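PDB 3LYS: prophage pi2 protein 01, integrase from Lactococcus lactis, which probably binds DNA as a phage-family integrase acting in DNA integration and recombination, this chain being its helical N-terminal core-binding domain. Local coordinates for residues V79-I83 and D95-R99; F12-M16 and Y32-L36. The protein carries 1 engineered substitution. All coordinates share one frame; numbering follows the deposited sequence.

Contact 1 (V79-I83 and D95-R99); sequences VRASI and DFTTR
Arg-80 reaches from helix 69-88 to the turn at 95-99 and brings NH2 up to two oxygens, Asp-95 OD2 and Thr-97 OG1. Arg-80 NH2 forms a salt bridge with Asp-95 OD2 at 2.6 Å, arriving on the syn side of the carboxylate, tilted 26° from that plane. A second, longer hydrogen bond runs from Arg-80 NH2 to Thr-97 OG1 at 3.3 Å. Both acceptors sit at the edge of the guanidinium, near its plane, so the two bonds limit its rotation. The arginine gets there because its chain is extended from CG to NE, with CG trans to the backbone N (chi1 -179°). Next to the polar pair along the helix, at Ile-83, the contact turns apolar: Ile-83 CG1 packs 3.7 Å from Phe-96 CZ, the two side chains crossing nearly at right angles, while Ile-83 CG2 lies against Asp-95 OD1.

Further out, Ile-48 and Ile-51 pack against the Phe-96 ring, and Leu-92 and Ile-8 against Ile-83, which carries the apolar layer into the domain interior. Residues Asp-95 to Thr-98 form a type I beta turn whose first side chain folds back over the turn; a weak hydrogen bond from Thr-97 N to Asp-95 OD1 adds an Asx turn to it, and the segment so shaped packs back onto helix 69-88 of the helical core-binding domain.

Contact 2 (F12-M16 and Y32-L36); sequences FKDWM and YEQTL
Helices 8-19 and 26-42 run nearly antiparallel here, the axes of segments 12-16 and 32-36 at 167° between their N-to-C directions and 10.2 Å apart at closest approach. Phe-12 projects into the interface with CG trans to its backbone N (chi1 -171°), bringing the edge of its ring to the neighbouring backbone: Phe-12 CE1 lies 3.3 Å from Tyr-32 O. Its CZ touches Thr-35 CG2 at 3.6 Å, and CD1 meets Leu-36 CB. The pairing is consistent with the helical N-terminal SAM-like (core-binding) domain of phage integrases, to which both segments are assigned, and helix 69-88 packs against Phe-12 and Thr-35 as well. Trp-15 and Tyr-32 touch along their ring edges without stacking, Trp-15 CZ3 3.5 Å from Tyr-32 CE2, with planes 33° apart. Selenomethionine Met-16 and Tyr-32 run antiparallel alongside one another; a bend at chi3 (-69°) carries the Met-16 methyl CE to Tyr-32 CB, while Met-16 SE rests 4.0 Å from Leu-36 CB. At the more exposed side, Lys-13 CB packs against Leu-36 CD1, its amine salt-bridged to Glu-17. The Thr-35 hydroxyl is hydrogen-bonded to Arg-78 and to Gly-31 O.

Contact 2 is complete in the sequence before contact 1 begins; their centres flank the middle of the chain, 14 Å apart. They nevertheless touch directly through helix 69-88. Ser-82 packs on both rings of helix 8-19, its OG 3.4 Å from Phe-12 CD2 and its CB 3.5 Å from Trp-15 CE3. One turn earlier, Val-79 CG2 packs 3.8 Å from Thr-35 CG2, so 79-83 meets both helices of contact 2. The helix thus presents Val-79 and Ser-82 to that pair while Arg-80 and Ile-83 engage the turn at 95-99, joining a mainly apolar helix pair to a partly polar attachment of the following segment.

Contact 1 (V79-I83 and D95-R99)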
ATOM      1  N   VAL A  79       2.962   1.237   0.565  1.00 25.71           N
ATOM      2  CA  VAL A  79       1.573   1.259   0.979  1.00 26.05           C
ATOM      3  C   VAL A  79       1.495   1.666   2.436  1.00 27.60           C
ATOM      4  O   VAL A  79       0.628   2.432   2.850  1.00 26.44           O
ATOM      5  CB  VAL A  79       0.931  -0.117   0.859  1.00 27.22           C
ATOM      6  CG1 VAL A  79      -0.515  -0.039   1.312  1.00 27.58           C
ATOM      7  CG2 VAL A  79       1.035  -0.628  -0.569  1.00 23.83           C
ATOM      8  N   ARG A  80       2.404   1.122   3.223  1.00 31.24           N
ATOM      9  CA  ARG A  80       2.441   1.419   4.646  1.00 37.28           C
ATOM     10  C   ARG A  80       2.512   2.926   4.876  1.00 38.04           C
ATOM     11  O   ARG A  80       1.739   3.489   5.650  1.00 39.90           O
ATOM     12  CB  ARG A  80       3.654   0.721   5.273  1.00 42.58           C
ATOM     13  CG  ARG A  80       3.813   0.922   6.766  1.00 44.35           C
ATOM     14  CD  ARG A  80       4.703  -0.150   7.363  1.00 46.64           C
ATOM     15  NE  ARG A  80       5.015   0.154   8.746  1.00 47.88           N
ATOM     16  CZ  ARG A  80       4.102   0.388   9.679  1.00 49.94           C
ATOM     17  NH1 ARG A  80       4.475   0.657  10.929  1.00 52.06           N
ATOM     18  NH2 ARG A  80       2.816   0.350   9.367  1.00 49.18           N
ATOM     19  N   ALA A  81       3.444   3.574   4.187  1.00 35.22           N
ATOM     20  CA  ALA A  81       3.610   5.009   4.330  1.00 35.40           C
ATOM     21  C   ALA A  81       2.305   5.765   4.088  1.00 33.35           C
ATOM     22  O   ALA A  81       1.979   6.709   4.807  1.00 31.60           O
ATOM     23  CB  ALA A  81       4.676   5.500   3.374  1.00 36.78           C
ATOM     24  N   SER A  82       1.557   5.362   3.075  1.00 32.38           N
ATOM     25  CA  SER A  82       0.311   6.049   2.782  1.00 32.91           C
ATOM     26  C   SER A  82      -0.717   5.857   3.879  1.00 33.70           C
ATOM     27  O   SER A  82      -1.584   6.704   4.084  1.00 34.58           O
ATOM     28  CB  SER A  82      -0.274   5.555   1.471  1.00 29.69           C
ATOM     29  OG  SER A  82      -0.409   4.152   1.502  1.00 35.28           O
ATOM     30  N   ILE A  83      -0.644   4.732   4.577  1.00 34.51           N
ATOM     31  CA  ILE A  83      -1.604   4.493   5.640  1.00 37.51           C
ATOM     32  C   ILE A  83      -1.280   5.354   6.870  1.00 38.29           C
ATOM     33  O   ILE A  83      -2.184   5.794   7.594  1.00 33.73           O
ATOM     34  CB  ILE A  83      -1.662   2.997   5.987  1.00 33.54           C
ATOM     35  CG1 ILE A  83      -2.688   2.325   5.091  1.00 29.33           C
ATOM     36  CG2 ILE A  83      -2.073   2.799   7.416  1.00 37.66           C
ATOM     37  CD1 ILE A  83      -2.328   2.351   3.651  1.00 28.68           C
ATOM     38  N   ASP A  95      -3.692   0.627  12.045  1.00 38.29           N
ATOM     39  CA  ASP A  95      -2.798   0.406  10.922  1.00 38.58           C
ATOM     40  C   ASP A  95      -2.674  -1.084  10.634  1.00 36.02           C
ATOM     41  O   ASP A  95      -1.830  -1.757  11.213  1.00 38.54           O
ATOM     42  CB  ASP A  95      -1.427   1.012  11.251  1.00 40.69           C
ATOM     43  CG  ASP A  95      -0.330   0.502  10.349  1.00 41.27           C
ATOM     44  OD1 ASP A  95      -0.510   0.514   9.116  1.00 36.39           O
ATOM     45  OD2 ASP A  95       0.718   0.087  10.881  1.00 46.36           O
ATOM     46  N   PHE A  96      -3.513  -1.603   9.744  1.00 33.51           N
ATOM     47  CA  PHE A  96      -3.479  -3.035   9.426  1.00 32.14           C
ATOM     48  C   PHE A  96      -2.155  -3.490   8.847  1.00 32.55           C
ATOM     49  O   PHE A  96      -1.888  -4.678   8.790  1.00 28.62           O
ATOM     50  CB  PHE A  96      -4.597  -3.397   8.452  1.00 24.01           C
ATOM     51  CG  PHE A  96      -4.641  -2.511   7.255  1.00 26.96           C
ATOM     52  CD1 PHE A  96      -3.687  -2.617   6.245  1.00 27.46           C
ATOM     53  CD2 PHE A  96      -5.608  -1.529   7.154  1.00 26.90           C
ATOM     54  CE1 PHE A  96      -3.702  -1.749   5.147  1.00 25.30           C
ATOM     55  CE2 PHE A  96      -5.631  -0.662   6.067  1.00 29.81           C
ATOM     56  CZ  PHE A  96      -4.671  -0.774   5.059  1.00 28.61           C
ATOM     57  N   THR A  97      -1.323  -2.555   8.419  1.00 33.92           N
ATOM     58  CA  THR A  97      -0.044  -2.938   7.845  1.00 40.00           C
ATOM     59  C   THR A  97       1.021  -2.944   8.925  1.00 42.02           C
ATOM     60  O   THR A  97       2.221  -3.033   8.665  1.00 44.16           O
ATOM     61  CB  THR A  97       0.369  -1.957   6.755  1.00 41.58           C
ATOM     62  OG1 THR A  97       0.481  -0.644   7.311  1.00 42.59           O
ATOM     63  CG2 THR A  97      -0.662  -1.943   5.670  1.00 41.68           C
ATOM     64  N   THR A  98       0.562  -2.873  10.156  1.00 44.86           N
ATOM     65  CA  THR A  98       1.459  -2.802  11.279  1.00 45.95           C
ATOM     66  C   THR A  98       2.346  -4.025  11.502  1.00 46.46           C
ATOM     67  O   THR A  98       3.560  -3.959  11.317  1.00 44.80           O
ATOM     68  CB  THR A  98       0.639  -2.471  12.544  1.00 47.56           C
ATOM     69  OG1 THR A  98       1.521  -2.166  13.627  1.00 50.65           O
ATOM     70  CG2 THR A  98      -0.282  -3.646  12.915  1.00 49.03           C
ATOM     71  N   ARG A  99       1.744  -5.143  11.884  1.00 47.16           N
ATOM     72  CA  ARG A  99       2.498  -6.352  12.181  1.00 48.92           C
ATOM     73  C   ARG A  99       2.557  -7.282  10.986  1.00 50.71           C
ATOM     74  O   ARG A  99       3.178  -8.341  11.031  1.00 49.21           O
ATOM     75  CB  ARG A  99       1.848  -7.056  13.364  1.00 49.09           C
ATOM     76  CG  ARG A  99       2.805  -7.695  14.315  1.00 50.52           C
ATOM     77  CD  ARG A  99       2.059  -8.151  15.545  1.00 54.46           C
ATOM     78  NE  ARG A  99       2.824  -9.137  16.293  1.00 56.77           N
ATOM     79  CZ  ARG A  99       3.081 -10.366  15.859  1.00 58.84           C
ATOM     80  NH1 ARG A  99       2.631 -10.768  14.676  1.00 56.44           N
ATOM     81  NH2 ARG A  99       3.796 -11.196  16.609  1.00 62.16           N
TER

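Contact 2 (F12-M16 and Y32-L36)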
ATOM      1  N   PHE A  12      -4.600   5.777  -2.472  1.00 29.66           N
ATOM      2  CA  PHE A  12      -3.155   5.791  -2.665  1.00 26.81           C
ATOM      3  C   PHE A  12      -2.750   6.833  -3.697  1.00 24.89           C
ATOM      4  O   PHE A  12      -1.835   7.614  -3.466  1.00 23.40           O
ATOM      5  CB  PHE A  12      -2.651   4.399  -3.074  1.00 26.19           C
ATOM      6  CG  PHE A  12      -1.148   4.273  -3.079  1.00 27.67           C
ATOM      7  CD1 PHE A  12      -0.419   4.495  -4.237  1.00 24.27           C
ATOM      8  CD2 PHE A  12      -0.461   3.934  -1.918  1.00 26.03           C
ATOM      9  CE1 PHE A  12       0.971   4.377  -4.240  1.00 28.26           C
ATOM     10  CE2 PHE A  12       0.930   3.816  -1.912  1.00 26.35           C
ATOM     11  CZ  PHE A  12       1.644   4.038  -3.074  1.00 25.83           C
ATOM     12  N   LYS A  13      -3.436   6.849  -4.835  1.00 30.97           N
ATOM     13  CA  LYS A  13      -3.129   7.815  -5.888  1.00 34.32           C
ATOM     14  C   LYS A  13      -3.307   9.214  -5.316  1.00 36.29           C
ATOM     15  O   LYS A  13      -2.409  10.042  -5.409  1.00 38.64           O
ATOM     16  CB  LYS A  13      -4.063   7.611  -7.081  1.00 35.48           C
ATOM     17  CG  LYS A  13      -3.821   8.552  -8.251  1.00 41.07           C
ATOM     18  CD  LYS A  13      -4.694   8.176  -9.457  1.00 39.97           C
ATOM     19  CE  LYS A  13      -4.366   9.024 -10.686  1.00 42.98           C
ATOM     20  NZ  LYS A  13      -4.659  10.478 -10.504  1.00 42.75           N
ATOM     21  N   ASP A  14      -4.471   9.456  -4.718  1.00 34.85           N
ATOM     22  CA  ASP A  14      -4.808  10.741  -4.096  1.00 36.75           C
ATOM     23  C   ASP A  14      -3.631  11.188  -3.217  1.00 35.31           C
ATOM     24  O   ASP A  14      -3.114  12.294  -3.364  1.00 33.33           O
ATOM     25  CB  ASP A  14      -6.087  10.550  -3.256  1.00 41.21           C
ATOM     26  CG  ASP A  14      -6.724  11.860  -2.806  1.00 44.37           C
ATOM     27  OD1 ASP A  14      -5.997  12.711  -2.252  1.00 48.97           O
ATOM     28  OD2 ASP A  14      -7.957  12.023  -2.988  1.00 43.68           O
ATOM     29  N   TRP A  15      -3.216  10.295  -2.321  1.00 35.38           N
ATOM     30  CA  TRP A  15      -2.113  10.519  -1.387  1.00 35.46           C
ATOM     31  C   TRP A  15      -0.787  10.840  -2.080  1.00 39.30           C
ATOM     32  O   TRP A  15      -0.214  11.918  -1.880  1.00 39.51           O
ATOM     33  CB  TRP A  15      -1.920   9.280  -0.501  1.00 35.06           C
ATOM     34  CG  TRP A  15      -0.779   9.388   0.468  1.00 33.05           C
ATOM     35  CD1 TRP A  15      -0.755  10.113   1.607  1.00 32.98           C
ATOM     36  CD2 TRP A  15       0.535   8.806   0.328  1.00 32.14           C
ATOM     37  NE1 TRP A  15       0.490  10.036   2.190  1.00 36.06           N
ATOM     38  CE2 TRP A  15       1.300   9.240   1.425  1.00 31.26           C
ATOM     39  CE3 TRP A  15       1.135   7.968  -0.623  1.00 28.15           C
ATOM     40  CZ2 TRP A  15       2.637   8.866   1.607  1.00 28.14           C
ATOM     41  CZ3 TRP A  15       2.465   7.595  -0.443  1.00 27.56           C
ATOM     42  CH2 TRP A  15       3.200   8.048   0.666  1.00 28.14           C
HETATM   43  N   MSE A  16      -0.299   9.910  -2.899  1.00 41.83           N
HETATM   44  CA  MSE A  16       0.980  10.088  -3.586  1.00 43.75           C
HETATM   45  C   MSE A  16       1.094  11.393  -4.345  1.00 41.19           C
HETATM   46  O   MSE A  16       2.138  12.038  -4.313  1.00 42.61           O
HETATM   47  CB  MSE A  16       1.243   8.907  -4.531  1.00 47.78           C
HETATM   48  CG  MSE A  16       0.262   8.754  -5.703  1.00 55.03           C
HETATM   49 SE   MSE A  16       0.585   7.156  -6.834  1.00 55.08          SE
HETATM   50  CE  MSE A  16       2.242   7.673  -7.640  1.00 65.23           C
ATOM     51  N   TYR A  32       6.048   4.603  -6.843  1.00 43.56           N
ATOM     52  CA  TYR A  32       4.708   4.808  -6.324  1.00 42.29           C
ATOM     53  C   TYR A  32       3.667   4.558  -7.408  1.00 41.31           C
ATOM     54  O   TYR A  32       2.579   4.060  -7.127  1.00 41.29           O
ATOM     55  CB  TYR A  32       4.567   6.225  -5.759  1.00 42.44           C
ATOM     56  CG  TYR A  32       5.373   6.457  -4.495  1.00 41.42           C
ATOM     57  CD1 TYR A  32       6.771   6.535  -4.532  1.00 39.64           C
ATOM     58  CD2 TYR A  32       4.741   6.570  -3.254  1.00 39.03           C
ATOM     59  CE1 TYR A  32       7.517   6.718  -3.365  1.00 34.93           C
ATOM     60  CE2 TYR A  32       5.479   6.748  -2.085  1.00 37.32           C
ATOM     61  CZ  TYR A  32       6.863   6.822  -2.152  1.00 36.43           C
ATOM     62  OH  TYR A  32       7.593   7.006  -1.007  1.00 36.61           O
ATOM     63  N   GLU A  33       3.997   4.889  -8.649  1.00 38.57           N
ATOM     64  CA  GLU A  33       3.048   4.672  -9.726  1.00 39.91           C
ATOM     65  C   GLU A  33       2.856   3.173  -9.901  1.00 39.41           C
ATOM     66  O   GLU A  33       1.744   2.712 -10.162  1.00 33.91           O
ATOM     67  CB  GLU A  33       3.564   5.294 -11.016  1.00 42.65           C
ATOM     68  CG  GLU A  33       4.141   6.678 -10.838  1.00 45.38           C
ATOM     69  CD  GLU A  33       4.145   7.471 -12.127  1.00 48.21           C
ATOM     70  OE1 GLU A  33       3.056   7.947 -12.540  1.00 46.40           O
ATOM     71  OE2 GLU A  33       5.237   7.611 -12.733  1.00 47.30           O
ATOM     72  N   GLN A  34       3.948   2.424  -9.745  1.00 40.09           N
ATOM     73  CA  GLN A  34       3.931   0.962  -9.866  1.00 40.00           C
ATOM     74  C   GLN A  34       3.118   0.375  -8.727  1.00 35.27           C
ATOM     75  O   GLN A  34       2.225  -0.448  -8.926  1.00 31.08           O
ATOM     76  CB  GLN A  34       5.353   0.392  -9.803  1.00 44.81           C
ATOM     77  CG  GLN A  34       5.407  -1.126  -9.921  1.00 52.64           C
ATOM     78  CD  GLN A  34       4.812  -1.636 -11.233  1.00 56.95           C
ATOM     79  OE1 GLN A  34       5.415  -1.505 -12.300  1.00 58.07           O
ATOM     80  NE2 GLN A  34       3.614  -2.208 -11.155  1.00 56.35           N
ATOM     81  N   THR A  35       3.450   0.801  -7.523  1.00 36.42           N
ATOM     82  CA  THR A  35       2.743   0.332  -6.350  1.00 37.52           C
ATOM     83  C   THR A  35       1.251   0.619  -6.522  1.00 34.49           C
ATOM     84  O   THR A  35       0.412  -0.188  -6.134  1.00 30.61           O
ATOM     85  CB  THR A  35       3.302   1.018  -5.106  1.00 36.39           C
ATOM     86  OG1 THR A  35       4.666   0.615  -4.932  1.00 34.97           O
ATOM     87  CG2 THR A  35       2.504   0.637  -3.883  1.00 39.71           C
ATOM     88  N   LEU A  36       0.934   1.769  -7.110  1.00 32.87           N
ATOM     89  CA  LEU A  36      -0.447   2.137  -7.355  1.00 34.54           C
ATOM     90  C   LEU A  36      -1.061   1.087  -8.264  1.00 37.14           C
ATOM     91  O   LEU A  36      -2.099   0.516  -7.960  1.00 37.11           O
ATOM     92  CB  LEU A  36      -0.525   3.503  -8.035  1.00 34.43           C
ATOM     93  CG  LEU A  36      -1.848   3.810  -8.750  1.00 35.02           C
ATOM     94  CD1 LEU A  36      -2.988   3.838  -7.752  1.00 29.28           C
ATOM     95  CD2 LEU A  36      -1.739   5.135  -9.475  1.00 36.41           C
TER